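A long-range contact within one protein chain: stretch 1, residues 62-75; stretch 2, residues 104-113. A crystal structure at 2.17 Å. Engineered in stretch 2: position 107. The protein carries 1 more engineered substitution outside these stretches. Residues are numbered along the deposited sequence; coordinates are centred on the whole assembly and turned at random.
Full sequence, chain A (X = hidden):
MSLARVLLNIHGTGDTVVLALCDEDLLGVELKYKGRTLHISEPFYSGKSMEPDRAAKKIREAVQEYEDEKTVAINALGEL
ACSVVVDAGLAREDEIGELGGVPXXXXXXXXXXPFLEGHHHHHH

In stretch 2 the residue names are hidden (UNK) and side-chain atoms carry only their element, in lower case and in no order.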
# COMPACT_ATOMS: atom_id res chain seq x y z
N ALA A 62 -12.15 -8.16 3.62
CA ALA A 62 -11.55 -7.02 2.95
C ALA A 62 -11.05 -7.45 1.56
O ALA A 62 -11.17 -6.70 0.61
CB ALA A 62 -10.44 -6.40 3.77
N VAL A 63 -10.53 -8.68 1.46
CA VAL A 63 -10.06 -9.21 0.17
C VAL A 63 -11.22 -9.32 -0.85
O VAL A 63 -11.09 -8.85 -1.97
CB VAL A 63 -9.25 -10.54 0.32
CG1 VAL A 63 -9.14 -11.29 -1.01
CG2 VAL A 63 -7.87 -10.25 0.86
N GLN A 64 -12.34 -9.90 -0.44
CA GLN A 64 -13.52 -9.93 -1.28
C GLN A 64 -14.08 -8.53 -1.54
O GLN A 64 -14.57 -8.25 -2.63
CB GLN A 64 -14.61 -10.84 -0.69
CG GLN A 64 -16.04 -10.50 -1.18
CD GLN A 64 -16.92 -11.73 -1.45
OE1 GLN A 64 -17.34 -12.43 -0.52
NE2 GLN A 64 -17.25 -11.96 -2.72
N GLU A 65 -14.04 -7.65 -0.54
CA GLU A 65 -14.56 -6.29 -0.72
C GLU A 65 -13.91 -5.50 -1.88
O GLU A 65 -14.59 -4.75 -2.59
CB GLU A 65 -14.39 -5.52 0.58
CG GLU A 65 -14.85 -4.09 0.52
CD GLU A 65 -15.01 -3.45 1.91
OE1 GLU A 65 -15.37 -2.25 1.95
OE2 GLU A 65 -14.80 -4.14 2.95
N TYR A 66 -12.60 -5.66 -2.04
CA TYR A 66 -11.83 -4.83 -2.96
C TYR A 66 -11.38 -5.53 -4.23
O TYR A 66 -10.64 -4.94 -5.01
CB TYR A 66 -10.62 -4.24 -2.22
CG TYR A 66 -11.06 -3.20 -1.22
CD1 TYR A 66 -11.67 -2.02 -1.64
CD2 TYR A 66 -10.95 -3.44 0.13
CE1 TYR A 66 -12.11 -1.06 -0.71
CE2 TYR A 66 -11.40 -2.48 1.07
CZ TYR A 66 -11.96 -1.32 0.64
OH TYR A 66 -12.39 -0.39 1.56
N GLU A 67 -11.84 -6.77 -4.43
CA GLU A 67 -11.40 -7.64 -5.50
C GLU A 67 -11.58 -7.05 -6.90
O GLU A 67 -10.89 -7.47 -7.81
CB GLU A 67 -12.08 -9.02 -5.42
CG GLU A 67 -13.57 -8.92 -5.62
CD GLU A 67 -14.29 -10.23 -5.48
OE1 GLU A 67 -13.63 -11.28 -5.24
OE2 GLU A 67 -15.55 -10.20 -5.60
N ASP A 68 -12.51 -6.11 -7.07
CA ASP A 68 -12.73 -5.51 -8.39
C ASP A 68 -12.34 -4.04 -8.40
O ASP A 68 -12.59 -3.34 -9.36
CB ASP A 68 -14.20 -5.60 -8.83
CG ASP A 68 -14.66 -7.04 -9.09
OD1 ASP A 68 -13.92 -7.86 -9.63
OD2 ASP A 68 -15.82 -7.33 -8.79
N GLU A 69 -11.74 -3.55 -7.32
CA GLU A 69 -11.60 -2.12 -7.20
C GLU A 69 -10.23 -1.60 -6.84
O GLU A 69 -9.85 -0.50 -7.24
CB GLU A 69 -12.64 -1.60 -6.20
CG GLU A 69 -13.91 -1.19 -6.92
CD GLU A 69 -15.15 -1.64 -6.20
OE1 GLU A 69 -15.16 -1.55 -4.94
OE2 GLU A 69 -16.10 -2.07 -6.89
N LYS A 70 -9.48 -2.39 -6.08
CA LYS A 70 -8.21 -1.92 -5.59
C LYS A 70 -7.25 -3.07 -5.59
O LYS A 70 -7.66 -4.24 -5.57
CB LYS A 70 -8.36 -1.37 -4.15
CG LYS A 70 -9.34 -0.22 -3.97
CD LYS A 70 -8.77 1.09 -4.48
CE LYS A 70 -9.89 2.15 -4.57
NZ LYS A 70 -9.36 3.51 -4.94
N THR A 71 -5.96 -2.75 -5.59
CA THR A 71 -4.93 -3.71 -5.22
C THR A 71 -4.91 -3.85 -3.69
O THR A 71 -4.88 -2.84 -2.97
CB THR A 71 -3.57 -3.30 -5.76
OG1 THR A 71 -3.63 -3.33 -7.19
CG2 THR A 71 -2.45 -4.25 -5.29
N VAL A 72 -4.89 -5.10 -3.20
CA VAL A 72 -4.81 -5.38 -1.77
C VAL A 72 -3.40 -5.89 -1.50
O VAL A 72 -2.99 -6.93 -2.04
CB VAL A 72 -5.89 -6.40 -1.31
CG1 VAL A 72 -5.69 -6.82 0.16
CG2 VAL A 72 -7.30 -5.84 -1.52
N ALA A 73 -2.64 -5.12 -0.71
CA ALA A 73 -1.30 -5.52 -0.29
C ALA A 73 -1.41 -5.98 1.13
O ALA A 73 -1.98 -5.26 1.98
CB ALA A 73 -0.33 -4.33 -0.40
N ILE A 74 -0.93 -7.20 1.40
CA ILE A 74 -0.92 -7.77 2.75
C ILE A 74 0.52 -7.93 3.23
O ILE A 74 1.40 -8.41 2.51
CB ILE A 74 -1.63 -9.15 2.81
CG1 ILE A 74 -3.08 -9.01 2.31
CG2 ILE A 74 -1.54 -9.80 4.24
CD1 ILE A 74 -3.68 -10.26 1.78
N ASN A 75 0.74 -7.47 4.45
CA ASN A 75 1.99 -7.60 5.14
C ASN A 75 1.65 -8.19 6.51
O ASN A 75 0.85 -7.61 7.25
CB ASN A 75 2.66 -6.23 5.35
CG ASN A 75 2.26 -5.21 4.30
OD1 ASN A 75 1.75 -4.13 4.64
ND2 ASN A 75 2.48 -5.53 3.00
N UNK A 104 7.25 -13.95 8.36
CA UNK A 104 6.87 -12.76 7.62
C UNK A 104 6.29 -13.19 6.29
O UNK A 104 6.76 -14.15 5.70
c UNK A 104 7.79 -10.60 6.65
n UNK A 104 8.14 -10.43 5.33
c UNK A 104 8.08 -11.86 7.40
c UNK A 104 7.79 -9.22 4.93
n UNK A 104 7.23 -8.59 5.96
c UNK A 104 7.23 -9.43 7.04
N UNK A 105 5.23 -12.52 5.87
CA UNK A 105 4.70 -12.67 4.52
C UNK A 105 4.29 -11.30 3.95
O UNK A 105 3.75 -10.45 4.66
c UNK A 105 3.59 -13.74 4.40
c UNK A 105 3.50 -14.23 2.91
c UNK A 105 2.21 -13.24 4.89
N UNK A 106 4.61 -11.10 2.66
CA UNK A 106 4.11 -9.98 1.86
C UNK A 106 3.43 -10.51 0.58
O UNK A 106 4.01 -11.37 -0.14
c UNK A 106 5.27 -9.05 1.54
n UNK A 106 6.85 -6.89 2.27
o UNK A 106 5.33 -5.35 1.71
c UNK A 106 5.71 -6.52 1.72
c UNK A 106 4.84 -7.63 1.09
N UNK A 107 2.21 -10.03 0.32
CA UNK A 107 1.39 -10.44 -0.81
C UNK A 107 0.75 -9.22 -1.53
O UNK A 107 0.32 -8.25 -0.89
c UNK A 107 0.39 -12.38 0.67
s UNK A 107 -1.22 -13.21 0.87
c UNK A 107 -1.53 -13.81 -0.77
c UNK A 107 0.20 -11.31 -0.39
N UNK A 108 0.67 -9.28 -2.85
CA UNK A 108 -0.05 -8.28 -3.62
C UNK A 108 -1.14 -9.02 -4.35
O UNK A 108 -0.87 -9.98 -5.09
o UNK A 108 5.02 -4.88 -1.87
c UNK A 108 3.23 -7.47 -3.74
c UNK A 108 0.86 -7.57 -4.60
c UNK A 108 4.26 -6.81 -3.08
c UNK A 108 1.78 -5.59 -3.33
c UNK A 108 1.99 -6.85 -3.90
c UNK A 108 4.02 -5.54 -2.53
c UNK A 108 2.79 -4.93 -2.65
N UNK A 109 -2.37 -8.60 -4.10
CA UNK A 109 -3.52 -9.22 -4.71
C UNK A 109 -4.10 -8.14 -5.57
O UNK A 109 -4.69 -7.19 -5.05
c UNK A 109 -4.74 -11.11 -1.53
c UNK A 109 -4.52 -9.69 -3.67
c UNK A 109 -5.73 -10.38 -4.35
c UNK A 109 -3.84 -10.62 -2.66
N UNK A 110 -3.89 -8.26 -6.89
CA UNK A 110 -4.39 -7.26 -7.83
C UNK A 110 -5.87 -7.50 -8.14
O UNK A 110 -6.35 -8.61 -7.97
c UNK A 110 -1.70 -5.80 -10.22
c UNK A 110 -2.29 -6.25 -8.89
c UNK A 110 -1.18 -6.86 -7.97
c UNK A 110 -3.50 -7.18 -9.10
N UNK A 111 -6.60 -6.46 -8.58
CA UNK A 111 -8.03 -6.69 -8.88
C UNK A 111 -8.27 -7.65 -10.05
O UNK A 111 -7.37 -7.85 -10.90
c UNK A 111 -6.19 -5.08 -8.81
c UNK A 111 -8.54 -5.30 -9.28
c UNK A 111 -7.50 -4.34 -9.00
N UNK A 112 -9.48 -8.21 -10.11
CA UNK A 112 -9.88 -9.02 -11.24
C UNK A 112 -9.97 -8.14 -12.48
O UNK A 112 -10.42 -6.98 -12.44
c UNK A 112 -11.22 -9.70 -10.98
n UNK A 112 -15.93 -10.47 -9.12
c UNK A 112 -14.84 -11.20 -9.29
c UNK A 112 -11.15 -10.69 -9.83
n UNK A 112 -14.97 -12.51 -9.43
c UNK A 112 -12.42 -11.46 -9.55
n UNK A 112 -13.62 -10.65 -9.34
N UNK A 113 -9.51 -8.71 -13.60
CA UNK A 113 -9.78 -8.15 -14.92
C UNK A 113 -11.27 -7.90 -15.08
O UNK A 113 -12.09 -8.69 -14.63
o UNK A 113 -7.82 -7.27 -17.33
o UNK A 113 -6.05 -8.53 -17.47
c UNK A 113 -7.18 -8.29 -17.02
c UNK A 113 -7.80 -9.25 -16.07
c UNK A 113 -9.30 -9.12 -16.00
O HOH W 1 -7.71 -7.08 -5.26

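Position 104 carries one carbon leading to a five-membered ring of three carbons and two nitrogens, which is an imidazole. This is His104, whose NE2 comes no nearer to stretch 1 than 5.2 Å, at Asn75 CB. Position 105 has three side-chain carbons, one bearing the other two, the isopropyl group of valine. Val105 contributes through its backbone: its O lies 3.4 Å from Asn75 CA, a CA-H...O contact.

Position 106 shows three carbons, the third carrying one oxygen and one nitrogen. The side-chain oxygen of 106 is 3.1 Å from Asn75 ND2, but the angle is too poor for a hydrogen bond. A carboxamide at this length is Gln106. Position 107 is an unbranched chain of two carbons, a sulfur and a carbon; the sulfur of 107 lies 3.9 Å from Ile74 CD1. The thioether identifies Met107, an engineered residue. Its backbone pairs with Ile74 in both directions, Ile74 N to Met107 O and Met107 N to Ile74 O each 2.8 Å.

Position 108 has one carbon and a six-carbon ring bearing an oxygen; a ring carbon of 108 approaches Ala73 CB obliquely at 3.8 Å. Hence Tyr108. At 109, four carbons fork at the first, with one arm two carbons long. The end carbon of that arm of 109 reaches Ile74 CD1 at 3.6 Å and Val63 CG2 at 4.0 Å, so it touches both the strand and the helix of stretch 1. The pattern is that of Ile109. Ile109 N donates to Val72 O at 2.7 Å, and Val72 N to Ile109 O at 2.8 Å.

Position 110 also has four carbons, but the fork is at the second, and the forking carbon of 110 is 3.6 Å from Thr71 OG1: Leu110. At 111, three carbons close a ring onto the backbone N, and one ring carbon of 111 lies 3.4 Å from Lys70 O; only proline closes so, hence Pro111.

Position 112 has three carbons, a nitrogen, then a carbon with two more nitrogens; the chain nitrogen of 112 lies 2.8 Å from Asp68 OD1. This guanidinium is Arg112. NE donates to that oxygen and Arg112 NH2 to Asp68 OD2 at 3.2 Å, a salt bridge at the group's edge. Glu67 OE2, 3.6 Å from Arg112 NH2, lies over one face, so that salt bridge is charge attraction alone. Position 113, three carbons ending in two oxygens, makes no contact: Glu113.

The contact is thus an antiparallel strand pair, axes at 175°, with Val72, Ile74, Met107 and Ile109 sharing one sheet face. Beyond it, a water donates to Lys70 O (2.9 Å) and Ile109 O (3.0 Å), and Arg112 N donates to Glu67 O (2.8 Å), extending the pairing into the loops.

Stretch 2 (104-113) HVQMYILPRE
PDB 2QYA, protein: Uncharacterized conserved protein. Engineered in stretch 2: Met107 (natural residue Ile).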